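PDB 2HAZ: neural cell adhesion molecule 1 from Homo sapiens, which probably mediates adhesion between neural cells and carries a fibronectin type III repeat implicated in polysialylation of its N-glycans. Local coordinates for residues D5-P10 with L83-G88; D13-Y18 with A96-K101; T21-F26 with I67-G72; V35-Y40 with Y57-A62; A42-V47 with T77-R82. One frame throughout, in Å; residues are numbered along the deposited sequence.

Contact 1 of 5, residues D5-P10 with L83-G88; sequences DTPSSP and LAALNG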
# COMPACT_ATOMS: atom_id res chain seq x y z
N ASP A 5 7.64 18.33 -5.63
CA ASP A 5 6.29 17.80 -5.49
C ASP A 5 6.22 16.52 -4.67
O ASP A 5 7.21 16.05 -4.13
CB ASP A 5 5.56 17.69 -6.83
CG ASP A 5 6.43 17.16 -7.94
OD1 ASP A 5 6.43 17.78 -9.04
OD2 ASP A 5 7.09 16.13 -7.73
N THR A 6 5.01 16.01 -4.56
CA THR A 6 4.73 14.75 -3.90
C THR A 6 5.31 13.59 -4.75
O THR A 6 5.60 13.80 -5.94
CB THR A 6 3.21 14.62 -3.72
OG1 THR A 6 2.57 14.97 -4.95
CG2 THR A 6 2.72 15.58 -2.63
N PRO A 7 5.53 12.40 -4.14
CA PRO A 7 6.12 11.25 -4.85
C PRO A 7 5.28 10.67 -6.00
O PRO A 7 4.05 10.85 -6.04
CB PRO A 7 6.26 10.19 -3.75
CG PRO A 7 6.23 10.96 -2.47
CD PRO A 7 5.27 12.07 -2.73
N SER A 8 5.93 9.98 -6.92
CA SER A 8 5.20 9.23 -7.93
C SER A 8 4.69 7.95 -7.27
O SER A 8 4.95 7.72 -6.08
CB SER A 8 6.08 8.90 -9.15
OG SER A 8 7.11 7.99 -8.80
N SER A 9 3.98 7.11 -8.02
CA SER A 9 3.28 5.99 -7.41
C SER A 9 4.20 4.83 -7.10
O SER A 9 5.13 4.55 -7.88
CB SER A 9 2.11 5.52 -8.27
OG SER A 9 2.56 5.11 -9.54
N PRO A 10 3.98 4.15 -5.95
CA PRO A 10 4.63 2.87 -5.71
C PRO A 10 4.04 1.85 -6.68
O PRO A 10 3.00 2.12 -7.30
CB PRO A 10 4.25 2.54 -4.26
CG PRO A 10 3.72 3.80 -3.69
CD PRO A 10 3.11 4.54 -4.82
N LEU A 83 -1.36 1.55 -2.69
CA LEU A 83 -0.33 2.17 -1.87
C LEU A 83 0.00 3.55 -2.39
O LEU A 83 0.06 3.76 -3.60
CB LEU A 83 0.97 1.38 -1.94
CG LEU A 83 1.20 0.09 -1.17
CD1 LEU A 83 2.64 -0.28 -1.42
CD2 LEU A 83 0.96 0.27 0.32
N ALA A 84 0.28 4.45 -1.46
CA ALA A 84 0.79 5.79 -1.74
C ALA A 84 1.94 6.09 -0.79
O ALA A 84 1.95 5.62 0.35
CB ALA A 84 -0.30 6.82 -1.58
N ALA A 85 2.93 6.83 -1.29
CA ALA A 85 4.05 7.35 -0.51
C ALA A 85 3.73 8.75 -0.04
O ALA A 85 3.15 9.57 -0.77
CB ALA A 85 5.33 7.38 -1.34
N LEU A 86 4.13 9.02 1.20
CA LEU A 86 4.04 10.35 1.78
C LEU A 86 5.43 10.96 1.84
O LEU A 86 6.36 10.33 2.37
CB LEU A 86 3.48 10.26 3.20
CG LEU A 86 3.24 11.57 3.97
CD1 LEU A 86 1.95 12.25 3.51
CD2 LEU A 86 3.16 11.26 5.43
N ASN A 87 5.58 12.17 1.29
CA ASN A 87 6.76 12.99 1.63
C ASN A 87 6.38 14.29 2.34
O ASN A 87 5.22 14.48 2.72
CB ASN A 87 7.73 13.22 0.44
CG ASN A 87 7.17 14.14 -0.64
OD1 ASN A 87 6.08 14.73 -0.52
ND2 ASN A 87 7.91 14.23 -1.74
N GLY A 88 7.37 15.18 2.52
CA GLY A 88 7.18 16.47 3.17
C GLY A 88 6.11 17.36 2.55
O GLY A 88 5.56 18.22 3.24
O HOH W 1 3.00 7.85 -3.98
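Asn-87, at the end of strand 78-87, meets Asp-5, Thr-6 and Pro-7 of the loop 5-10 that leads into the first strand of the fibronectin type III sandwich. Its CG sits between the backbone N and the carbonyl carbon (chi1 70°), and from CB outward each atom of the side chain has a partner. CB lies 4.0 Å from Pro-7 CG. CG comes to 3.5 Å from Pro-7 CD, where the amide and the ring slide past each other in opposite directions. OD1 lies 3.6 Å from Thr-6 CA and accepts a hydrogen bond from the backbone N of Lys-89. ND2 gives a nearly straight bond to Asp-5 O (3.1 Å, 173° at the hydrogen), with that oxygen almost in the amide plane, and also bonds Val-35 O.

The remaining contacts are apolar or water-mediated. Pro-7 CB meets Ala-85 CB at 3.8 Å, while Pro-10 packs its CG against Leu-83 CB and brings its CD to 3.4 Å from Leu-83 O. Water 1 joins the two segments between the prolines, accepting from Ala-85 N and donating to Ser-8 O, each at 2.9 Å. No direct backbone-to-backbone hydrogen bond links the segments. Since proline nitrogens have no N-H to offer, Pro-7 and Pro-10 contribute ring carbons here, and the polar joining falls to the water and to Asn-87. Both polar atoms of that amide are engaged, which fixes its rotation and ties three separate backbone sites, at Asp-5, Val-35 and Lys-89, to one side chain.

Contact 2 of 5, residues D13-Y18 with A96-K101; sequences DQVEPY and AASEFK. With NA (sodium ion), chain B.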
# COMPACT_ATOMS: atom_id res chain seq x y z
N ASP A 13 3.90 -5.48 -6.56
CA ASP A 13 4.37 -6.65 -7.29
C ASP A 13 3.42 -7.83 -7.13
O ASP A 13 2.88 -8.34 -8.12
CB ASP A 13 5.80 -7.01 -6.85
CG ASP A 13 6.85 -6.10 -7.48
OD1 ASP A 13 6.49 -5.09 -8.13
OD2 ASP A 13 8.06 -6.39 -7.34
N GLN A 14 3.20 -8.24 -5.88
CA GLN A 14 2.23 -9.28 -5.54
C GLN A 14 1.76 -9.13 -4.10
O GLN A 14 2.38 -8.41 -3.31
CB GLN A 14 2.81 -10.69 -5.75
CG GLN A 14 3.98 -11.03 -4.83
CD GLN A 14 4.49 -12.43 -5.06
OE1 GLN A 14 5.03 -12.73 -6.13
NE2 GLN A 14 4.35 -13.29 -4.06
N VAL A 15 0.66 -9.80 -3.79
CA VAL A 15 0.14 -9.86 -2.44
C VAL A 15 0.05 -11.32 -2.00
O VAL A 15 -0.54 -12.15 -2.70
CB VAL A 15 -1.25 -9.22 -2.36
CG1 VAL A 15 -1.76 -9.24 -0.92
CG2 VAL A 15 -1.23 -7.80 -2.95
N GLU A 16 0.66 -11.64 -0.87
CA GLU A 16 0.59 -13.00 -0.35
C GLU A 16 -0.41 -12.98 0.80
O GLU A 16 -0.10 -12.50 1.89
CB GLU A 16 1.95 -13.51 0.11
CG GLU A 16 3.06 -13.39 -0.93
CD GLU A 16 4.42 -13.14 -0.31
OE1 GLU A 16 4.85 -11.96 -0.29
OE2 GLU A 16 5.07 -14.10 0.19
N PRO A 17 -1.63 -13.46 0.53
CA PRO A 17 -2.64 -13.47 1.57
C PRO A 17 -2.64 -14.72 2.44
O PRO A 17 -2.32 -15.83 1.97
CB PRO A 17 -3.95 -13.37 0.78
CG PRO A 17 -3.64 -14.10 -0.51
CD PRO A 17 -2.15 -13.95 -0.76
N TYR A 18 -2.99 -14.52 3.70
CA TYR A 18 -3.35 -15.60 4.58
C TYR A 18 -4.84 -15.48 4.90
O TYR A 18 -5.64 -15.14 4.02
CB TYR A 18 -2.43 -15.59 5.81
CG TYR A 18 -1.01 -15.75 5.35
CD1 TYR A 18 -0.52 -17.01 5.01
CD2 TYR A 18 -0.20 -14.64 5.14
CE1 TYR A 18 0.77 -17.17 4.52
CE2 TYR A 18 1.09 -14.79 4.65
CZ TYR A 18 1.56 -16.06 4.35
OH TYR A 18 2.83 -16.22 3.88
N ALA A 96 -1.64 1.62 -8.94
CA ALA A 96 -2.76 0.87 -9.51
C ALA A 96 -3.22 -0.14 -8.46
O ALA A 96 -2.40 -0.69 -7.72
CB ALA A 96 -2.36 0.16 -10.80
N ALA A 97 -4.53 -0.37 -8.37
CA ALA A 97 -5.04 -1.34 -7.39
C ALA A 97 -4.66 -2.78 -7.74
O ALA A 97 -4.62 -3.16 -8.92
CB ALA A 97 -6.53 -1.20 -7.21
N SER A 98 -4.35 -3.58 -6.72
CA SER A 98 -4.08 -5.01 -6.89
C SER A 98 -5.14 -5.79 -6.13
O SER A 98 -5.43 -5.48 -4.98
CB SER A 98 -2.71 -5.37 -6.35
OG SER A 98 -2.44 -6.77 -6.51
N GLU A 99 -5.69 -6.81 -6.77
CA GLU A 99 -6.78 -7.56 -6.17
C GLU A 99 -6.24 -8.91 -5.67
O GLU A 99 -5.46 -9.56 -6.37
CB GLU A 99 -7.93 -7.72 -7.18
CG GLU A 99 -8.83 -6.47 -7.40
CD GLU A 99 -8.30 -5.43 -8.43
OE1 GLU A 99 -8.20 -5.74 -9.65
OE2 GLU A 99 -8.01 -4.27 -8.03
N PHE A 100 -6.63 -9.29 -4.46
CA PHE A 100 -6.28 -10.60 -3.91
C PHE A 100 -7.47 -11.20 -3.14
O PHE A 100 -8.47 -10.51 -2.91
CB PHE A 100 -5.05 -10.50 -2.99
CG PHE A 100 -5.29 -9.66 -1.76
CD1 PHE A 100 -5.71 -10.25 -0.56
CD2 PHE A 100 -5.11 -8.28 -1.80
CE1 PHE A 100 -5.95 -9.45 0.58
CE2 PHE A 100 -5.34 -7.49 -0.69
CZ PHE A 100 -5.77 -8.07 0.50
N LYS A 101 -7.33 -12.46 -2.73
CA LYS A 101 -8.36 -13.14 -1.92
C LYS A 101 -7.74 -13.80 -0.69
O LYS A 101 -6.74 -14.52 -0.79
CB LYS A 101 -9.11 -14.19 -2.77
CG LYS A 101 -10.45 -14.62 -2.16
CD LYS A 101 -11.17 -15.61 -3.08
CE LYS A 101 -12.62 -15.77 -2.64
NZ LYS A 101 -13.28 -16.98 -3.21
NA NA B . 9.01 -4.68 -8.71
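Val-15 and Phe-100 face each other from strands 13-17 and 98-101, whose axes run nearly parallel, 18° apart, with a closest approach of 7.3 Å. The spacing and the lack of any hydrogen bond between them show that these are not neighbours in a sheet: they are the edge strands of the two sheets of a fibronectin type III beta sandwich, meeting through side chains. Val-15 CG1 stands anti to the backbone N (chi1 -178°) and lies over one face of the Phe-100 ring, 3.8 Å from its centroid and 21° off the normal, a CH-pi contact offset toward the rim. The other methyl, CG2, approaches Ser-98 OG at 3.9 Å. Pro-17 adds its CB, 3.8 Å from Phe-100 CD1, and its CG, 3.1 Å from Lys-101 O. Ala-22 and Val-81 also touch both Val-15 and Phe-100, one from each sheet, so the pair lies at the margin of the sandwich interior.

At the other end of the strand, Asp-13 and Gln-14 form a classic beta bulge opposite Gln-25. Asp-13 is turned away from strand 98-101 and, together with Asp-27, binds a sodium ion. Its carboxylate grips the metal with both oxygens, OD1 at 2.6 Å and OD2 at 2.4 Å from the sodium.

Contact 3 of 5, residues T21-F26 with I67-G72; sequences TAQVQF and IVTIVG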
# COMPACT_ATOMS: atom_id res chain seq x y z
N THR A 21 -4.83 -11.65 7.28
CA THR A 21 -3.71 -10.74 6.99
C THR A 21 -3.15 -10.99 5.58
O THR A 21 -3.44 -12.02 4.96
CB THR A 21 -2.54 -10.86 8.02
OG1 THR A 21 -1.89 -12.13 7.87
CG2 THR A 21 -3.02 -10.68 9.47
N ALA A 22 -2.33 -10.06 5.09
CA ALA A 22 -1.71 -10.19 3.78
C ALA A 22 -0.43 -9.38 3.72
O ALA A 22 -0.35 -8.27 4.30
CB ALA A 22 -2.66 -9.76 2.68
N GLN A 23 0.57 -9.94 3.04
CA GLN A 23 1.84 -9.25 2.79
C GLN A 23 1.84 -8.61 1.40
O GLN A 23 1.74 -9.30 0.38
CB GLN A 23 3.03 -10.20 2.95
CG GLN A 23 2.94 -11.21 4.10
CD GLN A 23 3.22 -10.59 5.44
OE1 GLN A 23 4.37 -10.39 5.83
NE2 GLN A 23 2.16 -10.29 6.17
N VAL A 24 1.93 -7.28 1.36
CA VAL A 24 1.86 -6.55 0.10
C VAL A 24 3.30 -6.27 -0.34
O VAL A 24 4.01 -5.51 0.30
CB VAL A 24 1.00 -5.24 0.22
CG1 VAL A 24 0.96 -4.49 -1.10
CG2 VAL A 24 -0.44 -5.54 0.70
N GLN A 25 3.73 -6.92 -1.43
CA GLN A 25 5.05 -6.67 -1.98
C GLN A 25 5.01 -5.53 -2.96
O GLN A 25 4.23 -5.55 -3.92
CB GLN A 25 5.56 -7.89 -2.75
CG GLN A 25 6.10 -8.98 -1.89
CD GLN A 25 6.82 -10.01 -2.73
OE1 GLN A 25 7.52 -9.67 -3.70
NE2 GLN A 25 6.66 -11.28 -2.36
N PHE A 26 5.90 -4.56 -2.76
CA PHE A 26 5.85 -3.32 -3.53
C PHE A 26 7.24 -2.77 -3.88
O PHE A 26 8.23 -3.09 -3.21
CB PHE A 26 5.04 -2.25 -2.76
CG PHE A 26 5.82 -1.58 -1.65
CD1 PHE A 26 6.44 -0.33 -1.86
CD2 PHE A 26 5.96 -2.18 -0.42
CE1 PHE A 26 7.16 0.28 -0.84
CE2 PHE A 26 6.66 -1.56 0.60
CZ PHE A 26 7.27 -0.34 0.39
N ILE A 67 7.90 -5.04 1.94
CA ILE A 67 6.48 -5.30 2.23
C ILE A 67 5.83 -4.33 3.21
O ILE A 67 6.50 -3.67 4.02
CB ILE A 67 6.24 -6.74 2.81
CG1 ILE A 67 6.94 -6.90 4.16
CG2 ILE A 67 6.61 -7.84 1.77
CD1 ILE A 67 6.75 -8.26 4.85
N VAL A 68 4.50 -4.27 3.13
CA VAL A 68 3.67 -3.83 4.23
C VAL A 68 2.61 -4.92 4.50
O VAL A 68 2.14 -5.60 3.57
CB VAL A 68 3.03 -2.43 4.00
CG1 VAL A 68 4.12 -1.36 3.89
CG2 VAL A 68 2.12 -2.41 2.77
N THR A 69 2.26 -5.07 5.77
CA THR A 69 1.31 -6.09 6.19
C THR A 69 -0.02 -5.46 6.54
O THR A 69 -0.11 -4.66 7.46
CB THR A 69 1.77 -6.88 7.44
OG1 THR A 69 3.07 -7.42 7.23
CG2 THR A 69 0.79 -8.02 7.73
N ILE A 70 -1.04 -5.87 5.81
CA ILE A 70 -2.38 -5.43 6.12
C ILE A 70 -3.06 -6.46 7.02
O ILE A 70 -2.78 -7.68 6.94
CB ILE A 70 -3.20 -5.07 4.84
CG1 ILE A 70 -3.34 -6.27 3.91
CG2 ILE A 70 -2.54 -3.87 4.09
CD1 ILE A 70 -3.98 -5.94 2.54
N VAL A 71 -3.92 -5.96 7.89
CA VAL A 71 -4.51 -6.74 8.98
C VAL A 71 -6.03 -6.58 9.04
O VAL A 71 -6.62 -5.81 8.29
CB VAL A 71 -3.94 -6.30 10.37
CG1 VAL A 71 -2.46 -6.59 10.49
CG2 VAL A 71 -4.24 -4.82 10.63
N GLY A 72 -6.65 -7.34 9.94
CA GLY A 72 -8.08 -7.22 10.20
C GLY A 72 -8.97 -7.58 9.04
O GLY A 72 -10.10 -7.07 8.93
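Ala-22 and Val-24 pair with Ile-70 and Val-68 through four backbone hydrogen bonds, two per pair. The shortest runs from Val-24 N to Val-68 O at 2.8 Å. Gln-23 with Thr-69 lies between them and Gln-25 with Ile-67 follows beyond Val-24; both are non-hydrogen-bonded pairs, and the axes at 152° confirm an antiparallel ladder. CA-H...O contacts supplement it, as from Ile-67 CA to Val-24 O at 3.1 Å.

Apolar contacts gather on the face carrying Ala-22, Val-24, Val-68 and Ile-70. Ile-70 CG1 meets Ala-22 CB at 3.8 Å, and its CD1 goes on to Val-24 CG2 at 4.0 Å. The Phe-26 ring turns its edge to Ile-67 C, with CE2 at 3.9 Å, and also meets Tyr-40 edge-to-face. This side looks into the sandwich, where Ile-70 reaches Phe-100 and Val-68 reaches Leu-83.

The opposite face is mixed in character. The Gln-23 chain is bent at chi2 (-76°), which turns CD aside, and its side chain lies beside that of Thr-69, both pointing the same way; OE1 is 3.3 Å from Ile-67 CD1. Gln-25 rests CG on Ile-67 CG2, while its NE2 bonds Glu-16 OE1.

A central strand with an antiparallel partner on each side, apolar inward and mixed outward, is the three-stranded sheet of the fibronectin type III fold.

Contact 4 of 5, residues V35-Y40 with Y57-A62; sequences VPILKY and YDAKEA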
# COMPACT_ATOMS: atom_id res chain seq x y z
N VAL A 35 11.88 15.52 -2.54
CA VAL A 35 12.17 15.33 -1.11
C VAL A 35 11.79 13.90 -0.70
O VAL A 35 10.89 13.31 -1.31
CB VAL A 35 11.43 16.38 -0.20
CG1 VAL A 35 12.02 17.78 -0.40
CG2 VAL A 35 9.93 16.37 -0.45
N PRO A 36 12.48 13.34 0.33
CA PRO A 36 12.44 11.93 0.76
C PRO A 36 11.09 11.35 1.21
O PRO A 36 10.33 12.02 1.91
CB PRO A 36 13.40 11.91 1.96
CG PRO A 36 13.43 13.34 2.44
CD PRO A 36 13.40 14.13 1.17
N ILE A 37 10.84 10.09 0.87
CA ILE A 37 9.66 9.37 1.38
C ILE A 37 9.69 9.19 2.89
O ILE A 37 10.69 8.71 3.45
CB ILE A 37 9.48 7.98 0.70
CG1 ILE A 37 9.64 8.09 -0.82
CG2 ILE A 37 8.16 7.34 1.12
CD1 ILE A 37 8.80 9.13 -1.49
N LEU A 38 8.60 9.54 3.55
CA LEU A 38 8.50 9.52 5.01
C LEU A 38 7.69 8.35 5.56
O LEU A 38 8.02 7.76 6.59
CB LEU A 38 7.86 10.82 5.51
CG LEU A 38 8.43 12.20 5.18
CD1 LEU A 38 7.55 13.26 5.81
CD2 LEU A 38 9.84 12.30 5.68
N LYS A 39 6.58 8.05 4.89
CA LYS A 39 5.67 6.98 5.28
C LYS A 39 5.03 6.42 4.04
O LYS A 39 5.04 7.06 2.98
CB LYS A 39 4.55 7.52 6.18
CG LYS A 39 4.97 7.92 7.58
CD LYS A 39 3.74 8.18 8.44
CE LYS A 39 4.08 8.72 9.83
NZ LYS A 39 5.16 7.95 10.53
N TYR A 40 4.46 5.22 4.17
CA TYR A 40 3.53 4.70 3.18
C TYR A 40 2.12 4.60 3.74
O TYR A 40 1.91 4.35 4.93
CB TYR A 40 3.98 3.34 2.63
CG TYR A 40 5.20 3.45 1.75
CD1 TYR A 40 5.08 3.67 0.38
CD2 TYR A 40 6.48 3.32 2.29
CE1 TYR A 40 6.22 3.78 -0.44
CE2 TYR A 40 7.62 3.42 1.48
CZ TYR A 40 7.48 3.65 0.13
OH TYR A 40 8.60 3.74 -0.65
N TYR A 57 2.49 3.27 7.45
CA TYR A 57 3.68 2.44 7.63
C TYR A 57 4.93 3.28 7.48
O TYR A 57 5.02 4.12 6.58
CB TYR A 57 3.73 1.30 6.61
CG TYR A 57 2.52 0.42 6.65
CD1 TYR A 57 2.52 -0.75 7.42
CD2 TYR A 57 1.37 0.74 5.92
CE1 TYR A 57 1.40 -1.57 7.47
CE2 TYR A 57 0.24 -0.06 5.98
CZ TYR A 57 0.26 -1.21 6.75
OH TYR A 57 -0.84 -2.03 6.81
N ASP A 58 5.90 3.05 8.37
CA ASP A 58 7.21 3.70 8.28
C ASP A 58 7.92 3.34 6.98
O ASP A 58 7.95 2.17 6.59
CB ASP A 58 8.10 3.26 9.43
CG ASP A 58 7.48 3.50 10.77
OD1 ASP A 58 6.90 4.59 11.01
OD2 ASP A 58 7.59 2.57 11.62
N ALA A 59 8.51 4.35 6.34
CA ALA A 59 9.17 4.16 5.06
C ALA A 59 10.40 3.26 5.17
O ALA A 59 10.66 2.44 4.28
CB ALA A 59 9.54 5.51 4.44
N LYS A 60 11.15 3.39 6.26
CA LYS A 60 12.40 2.65 6.39
C LYS A 60 12.21 1.14 6.41
O LYS A 60 12.81 0.44 5.61
CB LYS A 60 13.22 3.09 7.59
CG LYS A 60 14.65 2.60 7.48
CD LYS A 60 15.33 2.65 8.82
CE LYS A 60 16.78 2.25 8.70
NZ LYS A 60 17.45 2.50 10.00
N GLU A 61 11.35 0.64 7.29
CA GLU A 61 11.13 -0.80 7.39
C GLU A 61 10.44 -1.37 6.15
O GLU A 61 10.71 -2.50 5.74
CB GLU A 61 10.35 -1.17 8.65
CG GLU A 61 11.18 -1.10 9.90
CD GLU A 61 11.22 0.29 10.48
OE1 GLU A 61 10.66 1.23 9.85
OE2 GLU A 61 11.80 0.48 11.57
N ALA A 62 9.53 -0.59 5.56
CA ALA A 62 8.78 -1.06 4.41
C ALA A 62 9.72 -1.24 3.22
O ALA A 62 9.68 -2.26 2.52
CB ALA A 62 7.65 -0.09 4.07
O HOH W 2 3.65 4.86 10.53
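Tyr-40 and Tyr-57 hold the segments together through a reciprocal pair of backbone hydrogen bonds: Tyr-40 N to Tyr-57 O at 2.7 Å and Tyr-57 N to Tyr-40 O at 2.8 Å. Each donor lies in the plane of the carbonyl it meets. A weak bond from Ala-59 N to Leu-38 O, 3.5 Å long, extends the pairing to the first residue of the helix. Lys-39 and Asp-58 lie side by side, pointing the same way. Their salt bridge is long, 3.8 Å from NZ to OD1, and water 2 also joins them, donating to Asp-58 OD1 and accepting weakly from Lys-39 NZ.

Packing lies around the Tyr-40 ring. Its edge meets Ala-59 CA, 4.0 Å from CD2, and Ala-62 CB approaches CD2 obliquely at the same distance. Ile-37 CG2 stands over one face of that ring and touches Ala-59 CB at 4.0 Å. The Tyr-57 ring instead turns its edge to Tyr-40 O, and its hydroxyl bonds Thr-69 O in the other sheet.

Strands 39-46 and 53-58 form a beta hairpin that passes directly into helix 59-65, with Asp-58 at the N-cap position, although its side chain makes no capping bond. This helix between two sandwich strands is the novel element of the repeat, reported as critical for N-glycan polysialylation.

Contact 5 of 5, residues A42-V47 with T77-R82; sequences AEWRAV and TTYAVR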
# COMPACT_ATOMS: atom_id res chain seq x y z
N ALA A 42 -1.26 2.35 3.06
CA ALA A 42 -2.04 1.32 2.39
C ALA A 42 -3.52 1.57 2.61
O ALA A 42 -3.95 1.83 3.73
CB ALA A 42 -1.68 -0.07 2.92
N GLU A 43 -4.28 1.49 1.53
CA GLU A 43 -5.74 1.51 1.55
C GLU A 43 -6.27 0.20 0.95
O GLU A 43 -5.80 -0.23 -0.12
CB GLU A 43 -6.27 2.70 0.75
CG GLU A 43 -5.69 4.04 1.19
CD GLU A 43 -6.23 5.19 0.37
OE1 GLU A 43 -5.62 5.51 -0.68
OE2 GLU A 43 -7.27 5.76 0.77
N TRP A 44 -7.23 -0.43 1.62
CA TRP A 44 -7.82 -1.67 1.09
C TRP A 44 -9.33 -1.67 1.27
O TRP A 44 -9.85 -1.00 2.17
CB TRP A 44 -7.19 -2.93 1.71
CG TRP A 44 -7.37 -3.06 3.21
CD1 TRP A 44 -8.37 -3.73 3.87
CD2 TRP A 44 -6.54 -2.48 4.22
NE1 TRP A 44 -8.18 -3.63 5.23
CE2 TRP A 44 -7.06 -2.87 5.47
CE3 TRP A 44 -5.37 -1.70 4.18
CZ2 TRP A 44 -6.48 -2.47 6.69
CZ3 TRP A 44 -4.79 -1.31 5.40
CH2 TRP A 44 -5.34 -1.71 6.63
N ARG A 45 -10.02 -2.41 0.41
CA ARG A 45 -11.45 -2.61 0.59
C ARG A 45 -11.91 -3.93 -0.04
O ARG A 45 -11.36 -4.36 -1.07
CB ARG A 45 -12.25 -1.44 0.01
CG ARG A 45 -12.01 -1.17 -1.43
CD ARG A 45 -13.17 -0.44 -2.12
NE ARG A 45 -12.91 -0.50 -3.56
CZ ARG A 45 -13.56 -1.28 -4.43
NH1 ARG A 45 -14.58 -2.05 -4.04
NH2 ARG A 45 -13.19 -1.27 -5.71
N ALA A 46 -12.89 -4.56 0.59
CA ALA A 46 -13.49 -5.76 0.05
C ALA A 46 -14.22 -5.38 -1.24
O ALA A 46 -15.02 -4.44 -1.26
CB ALA A 46 -14.45 -6.38 1.06
N VAL A 47 -13.92 -6.09 -2.33
CA VAL A 47 -14.55 -5.83 -3.62
C VAL A 47 -16.09 -5.90 -3.47
O VAL A 47 -16.61 -6.83 -2.85
CB VAL A 47 -14.02 -6.83 -4.68
CG1 VAL A 47 -14.80 -6.72 -5.98
CG2 VAL A 47 -12.51 -6.61 -4.93
N THR A 77 -12.33 -13.77 1.38
CA THR A 77 -12.90 -12.55 0.83
C THR A 77 -11.93 -11.87 -0.15
O THR A 77 -10.74 -11.76 0.14
CB THR A 77 -13.31 -11.57 1.98
OG1 THR A 77 -14.31 -12.19 2.81
CG2 THR A 77 -13.90 -10.29 1.44
N THR A 78 -12.44 -11.41 -1.30
CA THR A 78 -11.61 -10.71 -2.29
C THR A 78 -11.51 -9.22 -1.96
O THR A 78 -12.54 -8.56 -1.75
CB THR A 78 -12.18 -10.89 -3.71
OG1 THR A 78 -12.48 -12.28 -3.92
CG2 THR A 78 -11.19 -10.39 -4.79
N TYR A 79 -10.27 -8.71 -1.93
CA TYR A 79 -9.99 -7.30 -1.62
C TYR A 79 -9.23 -6.61 -2.77
O TYR A 79 -8.52 -7.26 -3.52
CB TYR A 79 -9.13 -7.14 -0.34
CG TYR A 79 -9.82 -7.50 0.95
CD1 TYR A 79 -10.39 -6.51 1.75
CD2 TYR A 79 -9.92 -8.84 1.36
CE1 TYR A 79 -11.05 -6.84 2.92
CE2 TYR A 79 -10.57 -9.17 2.52
CZ TYR A 79 -11.13 -8.17 3.30
OH TYR A 79 -11.77 -8.49 4.47
N ALA A 80 -9.39 -5.29 -2.85
CA ALA A 80 -8.48 -4.41 -3.63
C ALA A 80 -7.60 -3.67 -2.64
O ALA A 80 -8.10 -3.22 -1.61
CB ALA A 80 -9.29 -3.38 -4.46
N VAL A 81 -6.31 -3.57 -2.97
CA VAL A 81 -5.34 -2.78 -2.20
C VAL A 81 -4.55 -1.85 -3.13
O VAL A 81 -4.29 -2.17 -4.29
CB VAL A 81 -4.41 -3.67 -1.34
CG1 VAL A 81 -3.52 -4.57 -2.17
CG2 VAL A 81 -3.58 -2.84 -0.36
N ARG A 82 -4.23 -0.67 -2.60
CA ARG A 82 -3.36 0.29 -3.27
C ARG A 82 -2.46 0.96 -2.22
O ARG A 82 -2.77 0.92 -1.02
CB ARG A 82 -4.22 1.31 -4.04
CG ARG A 82 -5.11 2.17 -3.15
CD ARG A 82 -6.31 2.73 -3.93
NE ARG A 82 -6.80 3.93 -3.26
CZ ARG A 82 -7.76 4.74 -3.70
NH1 ARG A 82 -8.37 4.52 -4.86
NH2 ARG A 82 -8.10 5.78 -2.97
O HOH W 3 -15.49 -9.08 -1.48
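Glu-43 and Arg-82 cross obliquely on one face of their two strands, and their charged ends meet in a salt bridge. The Glu-43 chain runs extended beyond CG, and Arg-82 is extended from CG to NE, which brings NE to 3.2 Å from Glu-43 OE1. A second bond, from Arg-82 NH2 to the same oxygen, is weak. OE1 lies close to the guanidinium plane, at its edge, but the donor NE stands well above the carboxylate plane, 69° out of it; the two flat groups are turned 60° against each other. Trp-52 adds a cation-pi contact to Arg-82, giving the guanidinium a second partner.

On the other face the aromatic side chains of Trp-44 and Tyr-79 lie side by side and point the same way. The five-membered ring of Trp-44 and the Tyr-79 ring have their planes at 66° and their centroids 6.0 Å apart, so the pair is oblique, with Trp-44 CD1 and Tyr-79 CD1 touching at 4.0 Å. Trp-44 CB also meets Val-81 CG2. The Tyr-79 ring passes close to the backbone of Ala-46, with Tyr-79 CD1 3.4 Å from Ala-46 N, and CE1 reaches Ala-46 CB at 3.9 Å, while its hydroxyl bonds Lys-74 N.

The backbones supply the frame. Glu-43 with Arg-82 and Arg-45 with Ala-80 are hydrogen-bonded pairs, each with two bonds, and Val-47 N continues the series to Thr-78 O at 2.9 Å. Water 3 donates to both Val-47 O and Thr-78 O. Strands 42-46 and 78-82 are the antiparallel central strands of the four-stranded sheet in the fibronectin type III sandwich.

Contacts 3 and 5 are ladders of adjacent strands, one in each sheet, and Ile-70 packs on Trp-44 and Ala-42 between them. Contact 2 lies at the surface, where edge strands meet across the sandwich without a hydrogen bond; its Phe-100 nevertheless reaches Ile-70 of contact 3, and its backbone pairs with that of contact 5. Contact 1 is the buried one, joining a loop to the far half of the strand that contact 5 uses. Contact 4 is partly buried, shares strand 39-46 with contact 5 and bonds to contact 1 through Leu-86. Contact 4 has a long charged pair and contact 5 a closer one, whereas contact 1 relies on proline, amide and water.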